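Manganese-containing pseudocatalase (Thermus thermophilus, PDB 2V8T) probably breaks hydrogen peroxide down to water and oxygen at a pair of manganese ions, as expected of a dimanganese catalase. Local coordinates at residues 2-12 with 68-79; 19-29 with 161-171. All coordinates share one frame; numbering follows the deposited sequence. Where two conformers were deposited one is given.

Contact 1 (2-12 with 68-79). With MN (manganese (II) ion), chain C; MN (manganese (II) ion), chain D.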
# COMPACT_ATOMS: atom_id res chain seq x y z
N PHE A 2 6.98 -12.93 27.39
CA PHE A 2 7.70 -13.94 26.66
C PHE A 2 9.14 -14.05 27.12
O PHE A 2 9.72 -13.09 27.65
CB PHE A 2 7.67 -13.62 25.14
CG PHE A 2 6.27 -13.68 24.59
CD1 PHE A 2 5.38 -12.61 24.72
CD2 PHE A 2 5.81 -14.86 23.98
CE1 PHE A 2 4.06 -12.72 24.26
CE2 PHE A 2 4.53 -14.97 23.49
CZ PHE A 2 3.66 -13.89 23.66
N LEU A 3 9.71 -15.23 26.90
CA LEU A 3 11.11 -15.52 27.15
C LEU A 3 11.71 -16.04 25.85
O LEU A 3 11.00 -16.58 25.00
CB LEU A 3 11.30 -16.58 28.23
CG LEU A 3 10.62 -16.29 29.59
CD1 LEU A 3 10.74 -17.53 30.49
CD2 LEU A 3 11.19 -15.05 30.25
N ARG A 4 13.03 -15.94 25.74
CA ARG A 4 13.75 -16.37 24.54
C ARG A 4 14.84 -17.38 24.91
O ARG A 4 15.53 -17.22 25.92
CB ARG A 4 14.36 -15.16 23.85
CG ARG A 4 15.01 -15.44 22.52
CD ARG A 4 15.47 -14.16 21.87
NE ARG A 4 16.01 -14.40 20.54
CZ ARG A 4 15.98 -13.50 19.56
NH1 ARG A 4 15.50 -12.29 19.74
NH2 ARG A 4 16.44 -13.85 18.35
N ILE A 5 14.99 -18.37 24.05
CA ILE A 5 16.02 -19.40 24.11
C ILE A 5 16.85 -19.24 22.83
O ILE A 5 16.30 -19.21 21.73
CB ILE A 5 15.39 -20.80 24.15
CG1 ILE A 5 14.52 -20.97 25.38
CG2 ILE A 5 16.45 -21.88 24.06
CD1 ILE A 5 13.54 -22.15 25.28
N ASP A 6 18.18 -19.19 22.96
CA ASP A 6 19.05 -18.93 21.81
C ASP A 6 19.37 -20.25 21.06
O ASP A 6 20.51 -20.68 20.96
CB ASP A 6 20.33 -18.22 22.24
CG ASP A 6 20.99 -17.47 21.09
OD1 ASP A 6 20.24 -16.70 20.39
OD2 ASP A 6 22.21 -17.60 20.89
N ARG A 7 18.31 -20.83 20.51
CA ARG A 7 18.35 -22.07 19.75
C ARG A 7 17.29 -22.00 18.66
O ARG A 7 16.17 -21.56 18.93
CB ARG A 7 18.00 -23.29 20.63
CG ARG A 7 19.00 -23.56 21.73
CD ARG A 7 20.27 -24.25 21.26
NE ARG A 7 20.01 -25.67 20.96
CZ ARG A 7 20.96 -26.53 20.59
NH1 ARG A 7 22.19 -26.14 20.36
NH2 ARG A 7 20.66 -27.82 20.45
N LEU A 8 17.61 -22.50 17.48
CA LEU A 8 16.60 -22.73 16.45
C LEU A 8 15.83 -23.98 16.77
O LEU A 8 16.34 -24.90 17.43
CB LEU A 8 17.24 -22.88 15.08
CG LEU A 8 17.98 -21.65 14.57
CD1 LEU A 8 18.62 -21.96 13.22
CD2 LEU A 8 17.06 -20.44 14.50
N GLN A 9 14.61 -24.12 16.23
CA GLN A 9 13.80 -25.28 16.56
C GLN A 9 14.38 -26.56 16.00
O GLN A 9 14.09 -27.65 16.51
CB GLN A 9 12.32 -25.05 16.12
CG GLN A 9 11.38 -26.01 16.75
CD GLN A 9 9.90 -25.68 16.55
OE1 GLN A 9 9.57 -24.54 16.29
NE2 GLN A 9 9.05 -26.63 16.68
N ILE A 10 15.16 -26.49 14.90
CA ILE A 10 16.00 -27.58 14.40
C ILE A 10 17.34 -26.99 14.03
O ILE A 10 17.44 -25.80 13.73
CB ILE A 10 15.43 -28.31 13.16
CG1 ILE A 10 15.13 -27.37 12.02
CG2 ILE A 10 14.24 -29.20 13.53
CD1 ILE A 10 14.95 -28.00 10.69
N GLU A 11 18.34 -27.84 13.95
CA GLU A 11 19.59 -27.45 13.33
C GLU A 11 19.40 -27.32 11.81
O GLU A 11 18.58 -28.03 11.22
CB GLU A 11 20.81 -28.22 13.66
CG GLU A 11 20.93 -29.43 12.84
CD GLU A 11 20.20 -30.61 13.27
OE1 GLU A 11 19.30 -30.44 14.12
OE2 GLU A 11 20.50 -31.74 12.84
N LEU A 12 20.18 -26.44 11.20
CA LEU A 12 20.19 -26.27 9.75
C LEU A 12 21.57 -26.59 9.19
O LEU A 12 22.59 -26.31 9.83
CB LEU A 12 19.83 -24.84 9.39
CG LEU A 12 18.40 -24.41 9.69
CD1 LEU A 12 18.25 -22.92 9.40
CD2 LEU A 12 17.40 -25.23 8.92
N THR A 68 3.05 -18.96 20.17
CA THR A 68 4.42 -18.96 20.68
C THR A 68 5.33 -19.81 19.80
O THR A 68 6.46 -19.45 19.52
CB THR A 68 4.44 -19.43 22.13
OG1 THR A 68 3.49 -18.67 22.86
CG2 THR A 68 5.81 -19.25 22.75
N GLU A 69 4.83 -20.99 19.37
CA GLU A 69 5.63 -21.81 18.47
C GLU A 69 5.97 -21.02 17.18
O GLU A 69 7.08 -21.11 16.66
CB GLU A 69 4.93 -23.13 18.11
CG GLU A 69 5.84 -23.95 17.21
CD GLU A 69 5.42 -25.36 16.87
OE1 GLU A 69 4.35 -25.84 17.33
OE2 GLU A 69 6.19 -25.99 16.08
N GLU A 70 4.98 -20.28 16.64
CA GLU A 70 5.23 -19.58 15.38
C GLU A 70 6.31 -18.52 15.52
O GLU A 70 6.97 -18.18 14.50
CB GLU A 70 3.94 -18.95 14.83
CG GLU A 70 2.75 -19.87 14.60
CD GLU A 70 2.89 -20.97 13.55
OE1 GLU A 70 3.99 -21.29 13.18
OE2 GLU A 70 1.86 -21.58 13.21
N LEU A 71 6.59 -18.00 16.71
CA LEU A 71 7.74 -17.10 16.89
C LEU A 71 9.02 -17.78 16.45
O LEU A 71 9.90 -17.18 15.82
CB LEU A 71 7.87 -16.64 18.36
CG LEU A 71 6.84 -15.65 18.85
CD1 LEU A 71 6.88 -15.58 20.39
CD2 LEU A 71 7.09 -14.28 18.26
N GLY A 72 9.21 -19.04 16.87
CA GLY A 72 10.37 -19.77 16.47
C GLY A 72 10.38 -20.12 15.01
O GLY A 72 11.44 -20.41 14.42
N HIS A 73 9.21 -20.12 14.36
CA HIS A 73 9.18 -20.36 12.92
C HIS A 73 9.60 -19.14 12.12
O HIS A 73 10.30 -19.31 11.11
CB HIS A 73 7.82 -20.88 12.48
CG HIS A 73 7.47 -22.19 13.05
ND1 HIS A 73 6.32 -22.85 12.66
CD2 HIS A 73 8.12 -22.95 13.98
CE1 HIS A 73 6.30 -23.97 13.37
NE2 HIS A 73 7.37 -24.06 14.18
N ILE A 74 9.20 -17.92 12.49
CA ILE A 74 9.77 -16.78 11.79
C ILE A 74 11.28 -16.80 11.94
O ILE A 74 12.03 -16.47 11.02
CB ILE A 74 9.14 -15.40 12.14
CG1 ILE A 74 9.32 -14.96 13.57
CG2 ILE A 74 7.68 -15.36 11.72
CD1 ILE A 74 9.09 -13.44 13.77
N GLU A 75 11.76 -17.17 13.14
CA GLU A 75 13.20 -17.26 13.39
C GLU A 75 13.86 -18.27 12.46
O GLU A 75 14.92 -18.02 11.88
CB GLU A 75 13.39 -17.63 14.88
CG GLU A 75 14.84 -17.68 15.28
CD GLU A 75 15.05 -18.17 16.72
OE1 GLU A 75 14.09 -18.79 17.30
OE2 GLU A 75 16.18 -17.95 17.22
N LEU A 76 13.24 -19.46 12.34
CA LEU A 76 13.82 -20.53 11.53
C LEU A 76 13.85 -20.16 10.03
O LEU A 76 14.82 -20.44 9.33
CB LEU A 76 13.04 -21.81 11.77
CG LEU A 76 13.60 -23.07 11.10
CD1 LEU A 76 14.96 -23.43 11.75
CD2 LEU A 76 12.63 -24.22 11.25
N VAL A 77 12.73 -19.56 9.54
CA VAL A 77 12.71 -19.17 8.13
C VAL A 77 13.72 -18.04 7.88
O VAL A 77 14.43 -18.08 6.86
CB VAL A 77 11.29 -18.81 7.68
CG1 VAL A 77 11.32 -18.43 6.19
CG2 VAL A 77 10.34 -20.00 7.88
N ALA A 78 13.81 -17.06 8.79
CA ALA A 78 14.81 -16.03 8.62
C ALA A 78 16.22 -16.63 8.57
O ALA A 78 17.06 -16.20 7.77
CB ALA A 78 14.69 -14.99 9.72
N ALA A 79 16.49 -17.61 9.44
CA ALA A 79 17.81 -18.27 9.44
C ALA A 79 18.11 -18.96 8.13
O ALA A 79 19.26 -18.99 7.67
CB ALA A 79 17.92 -19.25 10.61
MN MN C . 4.67 -22.18 11.35
MN MN D . 1.57 -23.19 11.87
O HOH W 1 17.47 -16.50 19.16
O HOH W 2 9.23 -22.42 17.77
O HOH W 3 13.54 -21.38 15.98
O HOH W 4 2.73 -21.68 10.81
O HOH W 5 5.01 -23.79 9.85
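Glu69 OE2 is gripped by three groups. Gln9 NE2 donates to it at 3.0 Å along a nearly straight line (N-H...O 171°); the acceptor lies in the plane of the Gln9 amide, but OE2 is approached from above the carboxylate plane. His73 NE2 adds a weak bond, and Arg184 a salt bridge. Gln9 gets there as an extended chain, its CG trans to the backbone N (chi1 -164°), and NE2 also bonds Tyr180 OH. Its OE1, against which a water lies, sits at the imidazole edge, 3.1 Å from His73 NE2. On the other side of the ring His73 ND1 binds manganese at 2.2 Å, and Glu70 bridges both ions. Segment 68-79 is part of helix 57-85 of the ferritin-like bundle that carries the dimanganese site; Gln9 and Glu69, whose OE1 bonds the ligand His188, form a second shell that, together with the metal bond, would limit the ring's rotation. Farther along, Leu76 CD1 is packed by Leu8 CB, Leu12 and Ile10 CG1, the last at 4.0 Å, while Leu8 CD1 lies 3.8 Å from Ala79 CB. Glu75 OE2 receives a 2.7 Å bond from a water shared with Asp6 OD1, and Glu75 OE1 meets the Met1 amine of the second subunit.

Contact 2 (19-29 with 161-171). With SO4 (sulfate ion), chain H.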
# COMPACT_ATOMS: atom_id res chain seq x y z
N ASP A 19 22.80 -18.24 -2.64
CA ASP A 19 21.76 -18.50 -3.63
C ASP A 19 20.69 -17.44 -3.46
O ASP A 19 19.66 -17.65 -2.78
CB ASP A 19 21.21 -19.90 -3.52
CG ASP A 19 20.29 -20.25 -4.71
OD1 ASP A 19 19.76 -19.34 -5.39
OD2 ASP A 19 20.10 -21.49 -4.91
N PRO A 20 20.89 -16.26 -4.06
CA PRO A 20 19.96 -15.15 -3.88
C PRO A 20 18.53 -15.50 -4.27
O PRO A 20 17.59 -15.18 -3.55
CB PRO A 20 20.56 -14.02 -4.74
CG PRO A 20 22.07 -14.31 -4.69
CD PRO A 20 22.12 -15.84 -4.78
N ASN A 21 18.34 -16.09 -5.46
CA ASN A 21 16.98 -16.35 -5.90
C ASN A 21 16.28 -17.41 -5.04
O ASN A 21 15.06 -17.35 -4.85
CB ASN A 21 16.90 -16.67 -7.38
CG ASN A 21 17.16 -15.46 -8.26
OD1 ASN A 21 17.20 -14.31 -7.78
ND2 ASN A 21 17.27 -15.70 -9.56
N ALA A 22 17.03 -18.38 -4.49
CA ALA A 22 16.42 -19.29 -3.51
C ALA A 22 15.93 -18.49 -2.29
O ALA A 22 14.82 -18.70 -1.81
CB ALA A 22 17.37 -20.36 -3.08
N ALA A 23 16.77 -17.58 -1.79
CA ALA A 23 16.37 -16.74 -0.67
C ALA A 23 15.09 -15.95 -0.99
O ALA A 23 14.20 -15.80 -0.16
CB ALA A 23 17.50 -15.80 -0.29
N ALA A 24 15.03 -15.39 -2.22
CA ALA A 24 13.87 -14.60 -2.63
C ALA A 24 12.61 -15.43 -2.64
O ALA A 24 11.53 -14.92 -2.30
CB ALA A 24 14.12 -13.98 -4.00
N ALA A 25 12.69 -16.72 -3.03
CA ALA A 25 11.52 -17.58 -3.03
C ALA A 25 11.09 -17.92 -1.58
O ALA A 25 9.93 -17.90 -1.23
CB ALA A 25 11.81 -18.87 -3.82
N VAL A 26 12.10 -18.26 -0.76
CA VAL A 26 11.83 -18.60 0.64
C VAL A 26 11.21 -17.42 1.40
O VAL A 26 10.45 -17.62 2.34
CB VAL A 26 13.10 -19.17 1.32
CG1 VAL A 26 12.85 -19.41 2.81
CG2 VAL A 26 13.50 -20.49 0.64
N GLN A 27 11.47 -16.18 0.95
CA GLN A 27 10.78 -15.04 1.54
C GLN A 27 9.26 -15.20 1.54
O GLN A 27 8.61 -14.66 2.44
CB GLN A 27 11.17 -13.73 0.85
CG GLN A 27 12.53 -13.18 1.22
CD GLN A 27 12.69 -12.50 2.56
OE1 GLN A 27 13.82 -12.12 2.94
NE2 GLN A 27 11.61 -12.31 3.32
N ALA A 28 8.67 -15.86 0.54
CA ALA A 28 7.22 -16.06 0.59
C ALA A 28 6.77 -16.71 1.90
O ALA A 28 5.67 -16.46 2.38
CB ALA A 28 6.74 -16.94 -0.57
N LEU A 29 7.62 -17.58 2.43
CA LEU A 29 7.34 -18.36 3.62
C LEU A 29 7.60 -17.57 4.90
O LEU A 29 7.31 -18.06 6.00
CB LEU A 29 8.15 -19.66 3.63
CG LEU A 29 8.07 -20.46 2.31
CD1 LEU A 29 8.85 -21.76 2.48
CD2 LEU A 29 6.63 -20.71 1.89
N HIS A 161 1.93 -23.23 0.06
CA HIS A 161 3.05 -22.38 -0.31
C HIS A 161 4.39 -23.05 0.01
O HIS A 161 5.33 -22.97 -0.78
CB HIS A 161 2.97 -21.00 0.34
CG HIS A 161 1.90 -20.13 -0.24
ND1 HIS A 161 0.77 -20.51 -0.92
CD2 HIS A 161 1.95 -18.79 -0.21
CE1 HIS A 161 0.14 -19.34 -1.27
NE2 HIS A 161 0.89 -18.34 -0.87
N LYS A 162 4.49 -23.68 1.18
CA LYS A 162 5.74 -24.38 1.52
C LYS A 162 6.07 -25.46 0.51
O LYS A 162 7.22 -25.62 0.12
CB LYS A 162 5.72 -24.91 2.96
CG LYS A 162 5.73 -23.78 4.00
CD LYS A 162 6.35 -24.15 5.30
CE LYS A 162 6.38 -23.02 6.32
NZ LYS A 162 5.04 -22.51 6.78
N LEU A 163 5.06 -26.26 0.12
CA LEU A 163 5.26 -27.32 -0.86
C LEU A 163 5.77 -26.73 -2.20
O LEU A 163 6.67 -27.29 -2.83
CB LEU A 163 3.98 -28.10 -1.10
CG LEU A 163 3.56 -29.03 0.05
CD1 LEU A 163 2.09 -29.41 -0.12
CD2 LEU A 163 4.42 -30.27 0.09
N ARG A 164 5.14 -25.65 -2.65
CA ARG A 164 5.54 -25.08 -3.94
C ARG A 164 6.96 -24.51 -3.89
O ARG A 164 7.74 -24.73 -4.81
CB ARG A 164 4.53 -24.02 -4.37
CG ARG A 164 3.19 -24.65 -4.75
CD ARG A 164 2.08 -23.60 -4.86
NE ARG A 164 0.84 -24.26 -5.29
CZ ARG A 164 -0.31 -23.61 -5.45
NH1 ARG A 164 -0.46 -22.37 -5.07
NH2 ARG A 164 -1.34 -24.30 -5.93
N VAL A 165 7.32 -23.83 -2.79
CA VAL A 165 8.68 -23.32 -2.68
C VAL A 165 9.66 -24.49 -2.60
O VAL A 165 10.76 -24.45 -3.19
CB VAL A 165 8.82 -22.37 -1.49
CG1 VAL A 165 10.28 -21.99 -1.23
CG2 VAL A 165 8.01 -21.09 -1.74
N TYR A 166 9.32 -25.57 -1.88
CA TYR A 166 10.15 -26.76 -1.84
C TYR A 166 10.47 -27.25 -3.23
O TYR A 166 11.59 -27.68 -3.55
CB TYR A 166 9.43 -27.86 -1.03
CG TYR A 166 10.21 -29.13 -0.92
CD1 TYR A 166 10.10 -30.11 -1.88
CD2 TYR A 166 11.04 -29.39 0.18
CE1 TYR A 166 10.81 -31.29 -1.78
CE2 TYR A 166 11.74 -30.56 0.30
CZ TYR A 166 11.63 -31.51 -0.71
OH TYR A 166 12.31 -32.72 -0.65
N GLU A 167 9.46 -27.23 -4.12
CA GLU A 167 9.60 -27.69 -5.48
C GLU A 167 10.42 -26.75 -6.38
O GLU A 167 10.75 -27.13 -7.51
CB GLU A 167 8.22 -27.93 -6.09
CG GLU A 167 7.51 -29.12 -5.43
CD GLU A 167 6.19 -29.35 -6.09
OE1 GLU A 167 5.41 -28.31 -6.05
OE2 GLU A 167 5.85 -30.40 -6.61
N MET A 168 10.74 -25.54 -5.88
CA MET A 168 11.56 -24.58 -6.58
C MET A 168 13.03 -24.63 -6.16
O MET A 168 13.87 -24.13 -6.90
CB MET A 168 10.99 -23.15 -6.35
CG MET A 168 9.59 -22.95 -6.88
SD MET A 168 8.76 -21.43 -6.25
CE MET A 168 9.84 -20.11 -6.96
N THR A 169 13.31 -25.08 -4.94
CA THR A 169 14.60 -24.86 -4.30
C THR A 169 15.18 -26.24 -3.98
O THR A 169 14.61 -26.95 -3.19
CB THR A 169 14.50 -23.97 -3.00
OG1 THR A 169 13.59 -24.55 -2.07
CG2 THR A 169 14.06 -22.51 -3.38
N ASP A 170 16.38 -26.54 -4.46
CA ASP A 170 17.07 -27.75 -4.16
C ASP A 170 18.07 -27.63 -3.00
O ASP A 170 18.69 -28.61 -2.64
CB ASP A 170 17.72 -28.36 -5.41
CG ASP A 170 18.81 -27.53 -6.00
OD1 ASP A 170 19.19 -26.44 -5.47
OD2 ASP A 170 19.33 -27.91 -7.10
N ASN A 171 18.17 -26.48 -2.40
CA ASN A 171 19.15 -26.24 -1.40
C ASN A 171 18.80 -27.01 -0.12
O ASN A 171 17.70 -26.84 0.41
CB ASN A 171 19.18 -24.73 -1.03
CG ASN A 171 19.25 -23.85 -2.20
OD1 ASN A 171 18.18 -23.63 -2.83
ND2 ASN A 171 20.40 -23.35 -2.55
S SO4 H . 23.48 -25.49 -1.61
O1 SO4 H . 24.33 -24.63 -2.44
O2 SO4 H . 24.32 -26.19 -0.66
O3 SO4 H . 22.52 -24.66 -0.88
O4 SO4 H . 22.76 -26.44 -2.46
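Asn171 and Asp19 meet obliquely, amide and carboxylate planes 60° apart. Asn171 ND2 donates to Asp19 OD2 at 3.0 Å and 165°, keeping the acceptor in its amide plane and arriving on the anti side of the carboxylate, somewhat out of its plane. The same nitrogen donates to O3 of a sulfate, probably from the crystallisation liquor, again at 3.0 Å. Asp19 is the N-cap of helix 20-26: its OD1 takes the amide of Ala22 N at 3.0 Å from well above the carboxylate plane, and CG trans to the backbone N (chi1 -171°) turns the carboxylate back to the helix start. Ala22 CB lies out of the amide plane beside its oxygen, 3.4 Å from Asn171 OD1, and next to the methyl Thr169 CG2.

Beyond this polar end the contact is apolar: helices 20-26 and 28-31 lie against the end of helix 144-166 and the loop after it, with Ala22, Ala25 and Ala28 as the small groups. Val165 lies in the middle of the apolar part. Its CG1 meets Val26 CG2, the two side chains crossing at about a right angle, whereas Leu29 comes at it tip to tip, CD2 lying 3.9 Å from Val165 CG2. Leu29 CD2 also settles over the helix backbone, 3.7 Å from His161 O, and slants across the aliphatic part of Lys162, touching CG at 3.8 Å. Met168, in one of its two conformers, brings CE against Ala25 CB.

Lys162 NZ runs on to Glu36, a manganese ligand, and Lys108 of the third subunit forms a salt bridge with Asp19 OD2. Asp19 therefore has one oxygen engaged with its helix start and the other with both Asn171 and a lysine, an arrangement that would probably favour its charged form and ties the cap to the subunit interface.

In the fold
The centres of contacts 1 and 2 lie about 19 Å apart, and their segments alternate along the chain: 2-12 leads on to 19-29, then come 68-79 and 161-171. They touch directly, Val77 CG1 of contact 1 resting 3.8 Å from Val26 CG1 of contact 2. Both lead to the manganese pair. Contact 1 supplies two ligands, Glu70 and His73, whereas contact 2 reaches it from the second shell: the side chain of Lys162 comes within about 5 Å of a manganese ion and about 6 Å of the His73 side chain at nearest atoms. Glu36, Glu155 and His188 are the other protein ligands. Contact 1 borders the second subunit, contact 2 the third and, at one residue, the fourth.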